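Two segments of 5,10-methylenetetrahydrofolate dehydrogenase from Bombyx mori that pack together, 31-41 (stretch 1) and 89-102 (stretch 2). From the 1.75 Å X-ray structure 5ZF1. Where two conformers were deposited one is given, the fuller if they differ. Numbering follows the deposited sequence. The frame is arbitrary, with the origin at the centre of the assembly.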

# COMPACT_ATOMS: atom_id res chain seq x y z
N ARG B 31 -14.56 17.38 25.07
CA ARG B 31 -15.58 17.92 24.20
C ARG B 31 -16.00 16.86 23.19
O ARG B 31 -15.18 16.04 22.75
CB ARG B 31 -15.06 19.14 23.44
CG ARG B 31 -14.69 20.32 24.33
CD ARG B 31 -15.92 21.14 24.59
NE ARG B 31 -15.65 22.33 25.40
CZ ARG B 31 -16.60 23.19 25.76
NH1 ARG B 31 -17.85 22.99 25.37
NH2 ARG B 31 -16.31 24.25 26.50
N ALA B 32 -17.27 16.87 22.82
CA ALA B 32 -17.76 15.92 21.84
C ALA B 32 -17.02 16.11 20.52
O ALA B 32 -16.68 17.24 20.15
CB ALA B 32 -19.26 16.08 21.62
N PRO B 33 -16.77 15.03 19.78
CA PRO B 33 -16.06 15.16 18.50
C PRO B 33 -16.81 16.05 17.53
O PRO B 33 -18.04 16.02 17.46
CB PRO B 33 -16.00 13.71 17.98
CG PRO B 33 -16.22 12.85 19.15
CD PRO B 33 -17.12 13.64 20.09
N THR B 34 -16.06 16.82 16.74
CA THR B 34 -16.62 17.75 15.77
C THR B 34 -16.10 17.43 14.38
O THR B 34 -14.92 17.13 14.21
CB THR B 34 -16.27 19.19 16.12
OG1 THR B 34 -14.84 19.34 16.12
CG2 THR B 34 -16.82 19.56 17.50
N ILE B 35 -16.99 17.52 13.39
CA ILE B 35 -16.65 17.29 11.99
C ILE B 35 -17.17 18.45 11.15
O ILE B 35 -18.27 18.97 11.38
CB ILE B 35 -17.18 15.94 11.47
CG1 ILE B 35 -16.79 15.73 10.01
CG2 ILE B 35 -18.68 15.81 11.64
CD1 ILE B 35 -17.19 14.39 9.46
N ARG B 36 -16.37 18.86 10.17
CA ARG B 36 -16.77 19.86 9.18
C ARG B 36 -16.71 19.20 7.82
O ARG B 36 -15.68 18.63 7.44
CB ARG B 36 -15.84 21.07 9.23
CG ARG B 36 -15.76 21.72 10.60
CD ARG B 36 -17.06 22.44 10.95
NE ARG B 36 -17.00 23.04 12.28
CZ ARG B 36 -17.55 22.52 13.38
NH1 ARG B 36 -18.23 21.39 13.31
NH2 ARG B 36 -17.42 23.15 14.54
N CYS B 37 -17.82 19.25 7.09
CA CYS B 37 -17.92 18.66 5.76
C CYS B 37 -18.01 19.78 4.73
O CYS B 37 -18.98 20.56 4.75
CB CYS B 37 -19.14 17.74 5.65
SG CYS B 37 -19.17 16.37 6.84
N ILE B 38 -17.02 19.86 3.84
CA ILE B 38 -17.00 20.88 2.80
C ILE B 38 -17.69 20.33 1.57
O ILE B 38 -17.36 19.23 1.09
CB ILE B 38 -15.56 21.31 2.48
CG1 ILE B 38 -14.94 22.01 3.69
CG2 ILE B 38 -15.54 22.24 1.28
CD1 ILE B 38 -13.48 22.36 3.50
N ILE B 39 -18.66 21.09 1.06
CA ILE B 39 -19.47 20.75 -0.10
C ILE B 39 -19.22 21.81 -1.16
O ILE B 39 -19.47 23.00 -0.92
CB ILE B 39 -20.97 20.70 0.24
CG1 ILE B 39 -21.39 19.35 0.79
CG2 ILE B 39 -21.80 20.94 -1.01
CD1 ILE B 39 -21.44 18.29 -0.28
N VAL B 40 -18.72 21.39 -2.32
CA VAL B 40 -18.45 22.31 -3.42
C VAL B 40 -19.45 22.01 -4.53
O VAL B 40 -19.38 20.96 -5.18
CB VAL B 40 -17.00 22.19 -3.92
CG1 VAL B 40 -16.83 22.95 -5.23
CG2 VAL B 40 -16.04 22.72 -2.87
N GLY B 41 -20.38 22.93 -4.73
CA GLY B 41 -21.37 22.79 -5.78
C GLY B 41 -22.73 22.40 -5.25
O GLY B 41 -22.98 22.34 -4.04
N ASN B 89 -8.66 24.70 16.59
CA ASN B 89 -8.67 23.67 17.62
C ASN B 89 -10.07 23.19 17.99
O ASN B 89 -10.20 22.18 18.69
CB ASN B 89 -7.98 24.18 18.88
CG ASN B 89 -6.46 24.09 18.80
OD1 ASN B 89 -5.91 23.55 17.84
ND2 ASN B 89 -5.78 24.64 19.80
N SER B 90 -11.12 23.89 17.56
CA SER B 90 -12.48 23.46 17.82
C SER B 90 -12.99 22.46 16.79
O SER B 90 -14.13 21.99 16.90
CB SER B 90 -13.43 24.66 17.86
OG SER B 90 -13.59 25.20 16.57
N VAL B 91 -12.17 22.15 15.78
CA VAL B 91 -12.52 21.22 14.72
C VAL B 91 -11.64 19.99 14.86
O VAL B 91 -10.41 20.10 14.87
CB VAL B 91 -12.35 21.87 13.34
CG1 VAL B 91 -12.57 20.83 12.24
CG2 VAL B 91 -13.30 23.07 13.18
N ASP B 92 -12.27 18.82 14.99
CA ASP B 92 -11.54 17.57 15.14
C ASP B 92 -11.40 16.81 13.83
O ASP B 92 -10.41 16.09 13.64
CB ASP B 92 -12.24 16.65 16.15
CG ASP B 92 -12.37 17.29 17.52
OD1 ASP B 92 -11.39 17.90 17.98
OD2 ASP B 92 -13.45 17.17 18.11
N GLY B 93 -12.36 16.96 12.93
CA GLY B 93 -12.35 16.21 11.69
C GLY B 93 -12.76 17.06 10.51
O GLY B 93 -13.64 17.91 10.62
N ILE B 94 -12.12 16.84 9.37
CA ILE B 94 -12.40 17.57 8.14
C ILE B 94 -12.64 16.57 7.03
O ILE B 94 -11.83 15.66 6.82
CB ILE B 94 -11.25 18.52 7.75
CG1 ILE B 94 -11.00 19.56 8.84
CG2 ILE B 94 -11.55 19.17 6.40
CD1 ILE B 94 -9.56 20.11 8.86
N LEU B 95 -13.75 16.74 6.32
CA LEU B 95 -14.07 15.95 5.14
C LEU B 95 -14.33 16.89 3.97
O LEU B 95 -14.93 17.95 4.14
CB LEU B 95 -15.33 15.09 5.34
CG LEU B 95 -15.37 13.82 6.17
CD1 LEU B 95 -16.76 13.20 6.04
CD2 LEU B 95 -14.29 12.83 5.74
N VAL B 96 -13.88 16.49 2.79
CA VAL B 96 -14.28 17.14 1.54
C VAL B 96 -15.11 16.15 0.75
O VAL B 96 -14.65 15.04 0.44
CB VAL B 96 -13.06 17.63 0.75
CG1 VAL B 96 -13.50 18.32 -0.54
CG2 VAL B 96 -12.24 18.59 1.59
N GLN B 97 -16.35 16.52 0.45
CA GLN B 97 -17.22 15.65 -0.34
C GLN B 97 -16.63 15.45 -1.73
O GLN B 97 -16.25 16.42 -2.40
CB GLN B 97 -18.63 16.24 -0.44
CG GLN B 97 -19.63 15.39 -1.21
CD GLN B 97 -19.89 14.05 -0.56
OE1 GLN B 97 -20.15 13.98 0.64
NE2 GLN B 97 -19.82 12.99 -1.34
N LEU B 98 -16.59 14.19 -2.18
CA LEU B 98 -15.69 13.80 -3.26
C LEU B 98 -16.31 13.75 -4.66
O LEU B 98 -16.04 12.82 -5.42
CB LEU B 98 -15.07 12.43 -2.95
CG LEU B 98 -13.70 12.29 -3.58
CD1 LEU B 98 -12.89 13.54 -3.26
CD2 LEU B 98 -13.00 11.03 -3.11
N PRO B 99 -17.16 14.70 -5.02
CA PRO B 99 -17.15 15.16 -6.41
C PRO B 99 -16.76 16.63 -6.48
O PRO B 99 -17.60 17.52 -6.36
CB PRO B 99 -18.60 14.92 -6.88
CG PRO B 99 -19.36 14.47 -5.64
CD PRO B 99 -18.51 14.81 -4.46
N VAL B 100 -15.47 16.88 -6.66
CA VAL B 100 -14.91 18.23 -6.71
C VAL B 100 -14.64 18.57 -8.18
O VAL B 100 -14.25 17.68 -8.95
CB VAL B 100 -13.66 18.33 -5.83
CG1 VAL B 100 -12.72 19.42 -6.29
CG2 VAL B 100 -14.05 18.56 -4.38
N PRO B 101 -14.87 19.83 -8.61
CA PRO B 101 -14.73 20.17 -10.04
C PRO B 101 -13.40 19.78 -10.67
O PRO B 101 -12.40 19.58 -9.97
CB PRO B 101 -14.90 21.69 -10.05
CG PRO B 101 -15.74 21.99 -8.86
CD PRO B 101 -15.38 20.97 -7.82
N ASP B 102 -13.38 19.67 -12.00
CA ASP B 102 -12.16 19.35 -12.72
C ASP B 102 -11.11 20.45 -12.60
O ASP B 102 -9.93 20.19 -12.86
CB ASP B 102 -12.47 19.09 -14.20
CG ASP B 102 -13.53 18.02 -14.39
OD1 ASP B 102 -13.48 17.00 -13.68
OD2 ASP B 102 -14.40 18.21 -15.27
O HOH W 1 -13.26 16.46 20.66
O HOH W 2 -18.14 18.91 -3.24

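Two parallel strands, 34-40 and 93-96, lie side by side with an 18° angle between their directions, and a ladder of main-chain hydrogen bonds joins them. Its best-aligned rungs are Ile38 N to Leu95 O (2.8 Å), Leu95 N to Arg36 O (2.9 Å), Gln97 N to Ile38 O (3.0 Å) and Arg36 N to Gly93 O (2.9 Å). As is usual for parallel strands, Arg36 and Ile38 use both their N and O toward this neighbour, whereas Ile35 and Cys37, which alternate with them, offer CA-H groups: Ile35 CA lies 3.4 Å from Gly93 O and Cys37 CA 3.5 Å from Leu95 O.

At the start of the ladder the register is pinned by side chains. Thr34, with chi1 in the p well, brings OG1 within 2.9 Å of Ser90 O, to which it donates, and 2.9 Å from Asp92 N, from which it accepts; one hydroxyl thus serves both a donor and an acceptor of the turn. Asp92 reaches back, its OD2 accepting from Thr34 N at 3.0 Å. The same carboxylate oxygen, OD2, receives a hydrogen bond from water 1 (2.7 Å), which also donates to Arg31 O (2.9 Å), extending the link into the loop. Thr34 O accepts weak bonds from Gly93 N (2.9 Å) and Asp92 N (3.2 Å). Beyond the last direct rung, water 2 bridges the two stretches, accepting from Val40 N (2.7 Å) and placed to donate to Gln97 O (3.2 Å), for which other acceptors in reach compete.

Side chains alternate between the two faces of the sheet. On one, Ile35 and Cys37 both pack against Leu95: Ile35 CD1 touches Leu95 CD1 at 3.6 Å, and Cys37 SG lies 4.1 Å from that same Leu95 CD1. Gly93 shares this face but leaves it bare, so Ile35 meets no side chain from its bridge partner. On the other face lie Arg36, Ile38, Ile94 and Val96, with Ile38 CB 4.4 Å from Val96 CG2. Arg36 lays its aliphatic part against Val91, CG to CG1 at 3.7 Å, while its NH1 folds back to donate to Ile35 O (3.1 Å); the long side chain combines apolar cover with a polar end in a partly exposed position.

Past the ladder, packing takes over. Ile39 points away at CB, yet its CD1 returns to within 3.5 Å of Gln97 CB, and Val40 CG1 rests against Pro101 CD at 3.6 Å. Together the stretches bury 773 Å², with branched aliphatic residues filling much of the interior.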